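Side-chain contacts in Mn transporter subunit (Synechocystis sp. PCC 6803, PDB 3UJP), which binds manganese(II) and, as the solute-binding subunit of a Mn transporter, probably delivers it to the membrane components for uptake: residues 64-69 / 215-220; 148-153 / 159-164. All coordinates share one frame; numbering follows the deposited sequence.

Interaction 1: 64-69 / 215-220. With MN (manganese (II) ion), chain D; ZN (zinc ion), chain E.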
# COMPACT_ATOMS: atom_id res chain seq x y z
N GLU A 64 13.76 -0.32 20.28
CA GLU A 64 13.37 -0.86 21.57
C GLU A 64 11.87 -0.66 21.78
O GLU A 64 11.41 0.45 21.97
CB GLU A 64 14.21 -0.23 22.70
CG GLU A 64 13.44 0.03 24.00
CD GLU A 64 13.22 -1.23 24.81
OE1 GLU A 64 12.91 -1.13 26.03
OE2 GLU A 64 13.37 -2.33 24.24
N ILE A 65 11.13 -1.77 21.73
CA ILE A 65 9.66 -1.78 21.76
C ILE A 65 9.06 -1.69 23.14
O ILE A 65 7.87 -1.47 23.26
CB ILE A 65 9.06 -3.10 21.14
CG1 ILE A 65 9.61 -4.33 21.87
CG2 ILE A 65 9.34 -3.21 19.64
CD1 ILE A 65 8.70 -5.52 21.80
N HIS A 66 9.88 -1.90 24.17
CA HIS A 66 9.40 -2.04 25.55
C HIS A 66 9.24 -0.68 26.25
O HIS A 66 8.36 -0.52 27.10
CB HIS A 66 10.40 -2.85 26.38
CG HIS A 66 10.30 -4.34 26.23
ND1 HIS A 66 9.55 -5.11 27.08
CD2 HIS A 66 10.92 -5.19 25.39
CE1 HIS A 66 9.69 -6.38 26.74
NE2 HIS A 66 10.51 -6.46 25.71
N GLY A 67 10.10 0.28 25.91
CA GLY A 67 10.06 1.57 26.56
C GLY A 67 10.07 2.71 25.58
O GLY A 67 10.56 3.80 25.87
N TYR A 68 9.52 2.44 24.39
CA TYR A 68 9.51 3.39 23.29
C TYR A 68 8.81 4.63 23.77
O TYR A 68 7.96 4.57 24.68
CB TYR A 68 8.80 2.77 22.06
CG TYR A 68 8.61 3.68 20.86
CD1 TYR A 68 9.69 4.11 20.10
CD2 TYR A 68 7.33 4.08 20.45
CE1 TYR A 68 9.51 4.93 18.98
CE2 TYR A 68 7.14 4.90 19.35
CZ TYR A 68 8.24 5.33 18.62
OH TYR A 68 8.07 6.15 17.52
N GLU A 69 9.17 5.77 23.19
CA GLU A 69 8.51 7.02 23.52
C GLU A 69 7.84 7.56 22.28
O GLU A 69 8.49 8.16 21.43
CB GLU A 69 9.52 8.03 24.04
CG GLU A 69 8.91 9.14 24.89
CD GLU A 69 8.52 8.63 26.26
OE1 GLU A 69 7.33 8.83 26.66
OE2 GLU A 69 9.41 8.04 26.93
N TRP A 215 19.53 -10.35 31.59
CA TRP A 215 18.45 -9.69 32.33
C TRP A 215 17.08 -10.19 31.86
O TRP A 215 16.85 -10.39 30.66
CB TRP A 215 18.53 -8.17 32.22
CG TRP A 215 18.31 -7.65 30.87
CD1 TRP A 215 17.12 -7.40 30.29
CD2 TRP A 215 19.31 -7.33 29.90
NE1 TRP A 215 17.31 -6.92 29.02
CE2 TRP A 215 18.66 -6.87 28.76
CE3 TRP A 215 20.71 -7.36 29.91
CZ2 TRP A 215 19.33 -6.45 27.62
CZ3 TRP A 215 21.38 -6.95 28.79
CH2 TRP A 215 20.70 -6.50 27.65
N PRO A 216 16.16 -10.38 32.82
CA PRO A 216 14.87 -11.05 32.61
C PRO A 216 14.14 -10.43 31.44
O PRO A 216 13.82 -11.13 30.46
CB PRO A 216 14.11 -10.74 33.90
CG PRO A 216 15.15 -10.49 34.93
CD PRO A 216 16.27 -9.83 34.19
N ILE A 217 13.88 -9.12 31.55
CA ILE A 217 13.09 -8.34 30.61
C ILE A 217 13.64 -6.92 30.64
O ILE A 217 14.55 -6.65 31.39
CB ILE A 217 11.64 -8.35 31.04
CG1 ILE A 217 10.68 -8.05 29.89
CG2 ILE A 217 11.45 -7.43 32.21
CD1 ILE A 217 9.21 -8.08 30.29
N ASN A 218 13.12 -6.00 29.84
CA ASN A 218 13.70 -4.66 29.79
C ASN A 218 13.13 -3.64 30.76
O ASN A 218 11.94 -3.60 30.99
CB ASN A 218 13.49 -4.10 28.40
CG ASN A 218 14.08 -4.97 27.36
OD1 ASN A 218 13.39 -5.71 26.68
ND2 ASN A 218 15.39 -4.91 27.24
N ALA A 219 13.95 -2.88 31.48
CA ALA A 219 13.33 -2.22 32.64
C ALA A 219 13.75 -0.82 33.11
O ALA A 219 13.25 -0.34 34.13
CB ALA A 219 13.32 -3.18 33.84
N GLU A 220 14.66 -0.19 32.37
CA GLU A 220 15.13 1.15 32.72
C GLU A 220 16.52 1.10 33.33
O GLU A 220 17.46 1.73 32.83
CB GLU A 220 14.15 1.83 33.68
CG GLU A 220 12.69 1.64 33.32
CD GLU A 220 12.22 2.63 32.27
OE1 GLU A 220 12.81 3.73 32.18
OE2 GLU A 220 11.26 2.31 31.54
MN MN D . 11.86 -7.87 24.77
ZN ZN E . 6.09 8.10 27.89
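His66 and Asn218 meet over the imidazole face, and the tightly packed part of this contact is built round them. CB of Asn218 lies above the ring of His66, 4.2 Å from its centroid and 25° off the ring normal, in a CH-pi contact, with the two side chains roughly perpendicular. Ile217 approaches the same ring obliquely, its CG1 3.7 Å from CE1 of His66. With CG anti to the carbonyl carbon (chi1 -81°), the imidazole swings across to residues 215-220, and its NE2 binds manganese at 2.2 Å. The coordination is completed by His131, Glu197 and Asp272.

Packing is looser toward Glu64, whose side chain runs antiparallel to that of Asn218, with the carboxylate and amide planes 74° apart and OE1 of Glu64 coming no nearer than 3.8 Å to CB of Asn218. Farther out the two loops part. The carboxylates of Glu64 and exposed Glu220 do not touch (Glu64 OE1 to Glu220 OE2, 6.7 Å); Glu220 pairs with Arg93 in a salt bridge. Glu69 OE1 binds a zinc ion at 1.9 Å, away from residues 215-220. Two loops from different halves of the protein, meeting beside a His/His/Glu/Asp manganese site, are characteristic of the interlobe cleft of the metal-binding proteins of ABC transporters.

Interaction 2: 148-153 / 159-164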
# COMPACT_ATOMS: atom_id res chain seq x y z
N GLN A 148 -10.36 -12.93 14.49
CA GLN A 148 -11.62 -12.47 15.09
C GLN A 148 -11.75 -10.96 15.11
O GLN A 148 -12.85 -10.42 14.98
CB GLN A 148 -11.78 -12.99 16.52
CG GLN A 148 -11.89 -14.49 16.67
CD GLN A 148 -11.79 -14.91 18.13
OE1 GLN A 148 -11.89 -14.07 19.04
NE2 GLN A 148 -11.59 -16.20 18.37
N ALA A 149 -10.63 -10.28 15.30
CA ALA A 149 -10.63 -8.82 15.43
C ALA A 149 -10.98 -8.20 14.10
O ALA A 149 -11.61 -7.14 14.06
CB ALA A 149 -9.28 -8.35 15.89
N PHE A 150 -10.56 -8.88 13.02
CA PHE A 150 -10.74 -8.40 11.64
C PHE A 150 -12.12 -8.71 11.07
O PHE A 150 -12.63 -7.94 10.25
CB PHE A 150 -9.72 -9.04 10.71
CG PHE A 150 -8.35 -8.47 10.82
CD1 PHE A 150 -8.02 -7.61 11.82
CD2 PHE A 150 -7.39 -8.80 9.89
CE1 PHE A 150 -6.76 -7.09 11.91
CE2 PHE A 150 -6.14 -8.30 9.97
CZ PHE A 150 -5.82 -7.44 10.98
N VAL A 151 -12.72 -9.84 11.46
CA VAL A 151 -14.06 -10.19 11.01
C VAL A 151 -15.09 -9.20 11.58
O VAL A 151 -16.02 -8.79 10.87
CB VAL A 151 -14.47 -11.63 11.37
CG1 VAL A 151 -13.39 -12.59 10.98
CG2 VAL A 151 -14.76 -11.74 12.86
N GLU A 152 -14.90 -8.82 12.85
CA GLU A 152 -15.73 -7.80 13.48
C GLU A 152 -15.38 -6.44 12.92
O GLU A 152 -16.27 -5.66 12.61
CB GLU A 152 -15.53 -7.79 14.99
CG GLU A 152 -15.80 -9.12 15.64
CD GLU A 152 -15.42 -9.11 17.11
OE1 GLU A 152 -15.08 -8.02 17.60
OE2 GLU A 152 -15.44 -10.19 17.76
N LEU A 153 -14.10 -6.15 12.78
CA LEU A 153 -13.73 -4.88 12.15
C LEU A 153 -14.36 -4.72 10.76
O LEU A 153 -15.05 -3.71 10.50
CB LEU A 153 -12.20 -4.67 12.05
CG LEU A 153 -11.96 -3.21 11.58
CD1 LEU A 153 -12.33 -2.21 12.70
CD2 LEU A 153 -10.55 -2.91 11.05
N LYS A 159 -14.30 -13.68 4.65
CA LYS A 159 -13.91 -14.90 3.92
C LYS A 159 -12.42 -14.90 3.66
O LYS A 159 -11.76 -15.93 3.83
CB LYS A 159 -14.69 -15.03 2.61
CG LYS A 159 -14.32 -14.00 1.56
CD LYS A 159 -15.22 -14.09 0.32
CE LYS A 159 -15.63 -12.69 -0.16
NZ LYS A 159 -16.71 -12.67 -1.19
N TYR A 160 -11.89 -13.73 3.29
CA TYR A 160 -10.46 -13.53 3.13
C TYR A 160 -9.69 -13.78 4.43
O TYR A 160 -8.76 -14.59 4.44
CB TYR A 160 -10.18 -12.14 2.57
CG TYR A 160 -10.73 -11.93 1.16
CD1 TYR A 160 -12.06 -11.58 0.94
CD2 TYR A 160 -9.91 -12.09 0.05
CE1 TYR A 160 -12.56 -11.39 -0.35
CE2 TYR A 160 -10.40 -11.91 -1.24
CZ TYR A 160 -11.72 -11.55 -1.44
OH TYR A 160 -12.20 -11.37 -2.73
N TYR A 161 -10.06 -13.12 5.53
CA TYR A 161 -9.38 -13.33 6.82
C TYR A 161 -9.28 -14.79 7.24
O TYR A 161 -8.23 -15.24 7.73
CB TYR A 161 -9.98 -12.49 7.94
CG TYR A 161 -10.09 -11.04 7.55
CD1 TYR A 161 -9.00 -10.39 7.03
CD2 TYR A 161 -11.30 -10.36 7.59
CE1 TYR A 161 -9.09 -9.09 6.63
CE2 TYR A 161 -11.41 -9.08 7.18
CZ TYR A 161 -10.29 -8.43 6.70
OH TYR A 161 -10.34 -7.11 6.28
N ASN A 162 -10.35 -15.55 7.06
CA ASN A 162 -10.26 -16.97 7.38
C ASN A 162 -9.30 -17.67 6.45
O ASN A 162 -8.51 -18.52 6.87
CB ASN A 162 -11.63 -17.61 7.29
CG ASN A 162 -12.65 -16.91 8.13
OD1 ASN A 162 -13.27 -15.94 7.69
ND2 ASN A 162 -12.81 -17.38 9.37
N ALA A 163 -9.37 -17.32 5.18
CA ALA A 163 -8.55 -17.96 4.18
C ALA A 163 -7.09 -17.62 4.38
O ALA A 163 -6.24 -18.45 4.11
CB ALA A 163 -8.98 -17.52 2.83
N ASN A 164 -6.80 -16.41 4.84
CA ASN A 164 -5.43 -16.01 5.10
C ASN A 164 -4.99 -16.61 6.42
O ASN A 164 -3.86 -17.07 6.55
CB ASN A 164 -5.29 -14.48 5.16
CG ASN A 164 -5.57 -13.79 3.83
OD1 ASN A 164 -5.40 -14.37 2.77
ND2 ASN A 164 -6.00 -12.53 3.89
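Phe150 makes the close contacts from residues 148-153, meeting Tyr161 through its backbone, its CB and its ring. The CB sits almost directly over the middle of the Tyr161 ring, 3.7 Å from the centroid and 10° off the normal, a CH-pi contact. Beyond it the phenyl turns its edge toward the same phenol ring, in a T-shaped pair with centroids 5.2 Å apart and planes at 70°; the nearest carbons are CD2 of Phe150 and CD1 of Tyr161, 3.6 Å apart. The carbonyl O of Phe150 also lies 3.5 Å from CE2 of Tyr161. In Tyr161, CG stands anti to the carbonyl carbon (chi1 -51°), which carries the ring toward helix 136-153. One residue on, Val151 brings its backbone N to 4.2 Å from CD2 of Tyr161 and adds a large share of the buried surface, its side chain well enclosed by residues 159-164 though without a close atom-to-atom contact. Tyr161 also touches the loop residues Leu53 and Asp154. The pair joins the end of helix 136-153 to the start of helix 158-183 just across their short connection, and Phe150 also packs on Val45, Val48 and Ala49 of helix 39-49 and on Leu85 of strand 83-86.

From the N terminus the chain passes strand 54-57 and reaches residues 64-69, the first half of interaction 1, in the loop before helix 72-80. It then runs through strands 83-86 and 107-109 to helix 136-153. Interaction 2 closes the short connection between two successive helices there, with five residues between segments 148-153 and 159-164. The chain continues along helix 158-183 and through strands 192-195 and 210-213 before residues 215-220 complete interaction 1, whose 145-residue loop encloses the whole of interaction 2. Their centres are 32 Å apart, on opposite sides of the chain's centre: one joins loops at the metal cleft, the other links two helices beside the sheet containing strand 83-86.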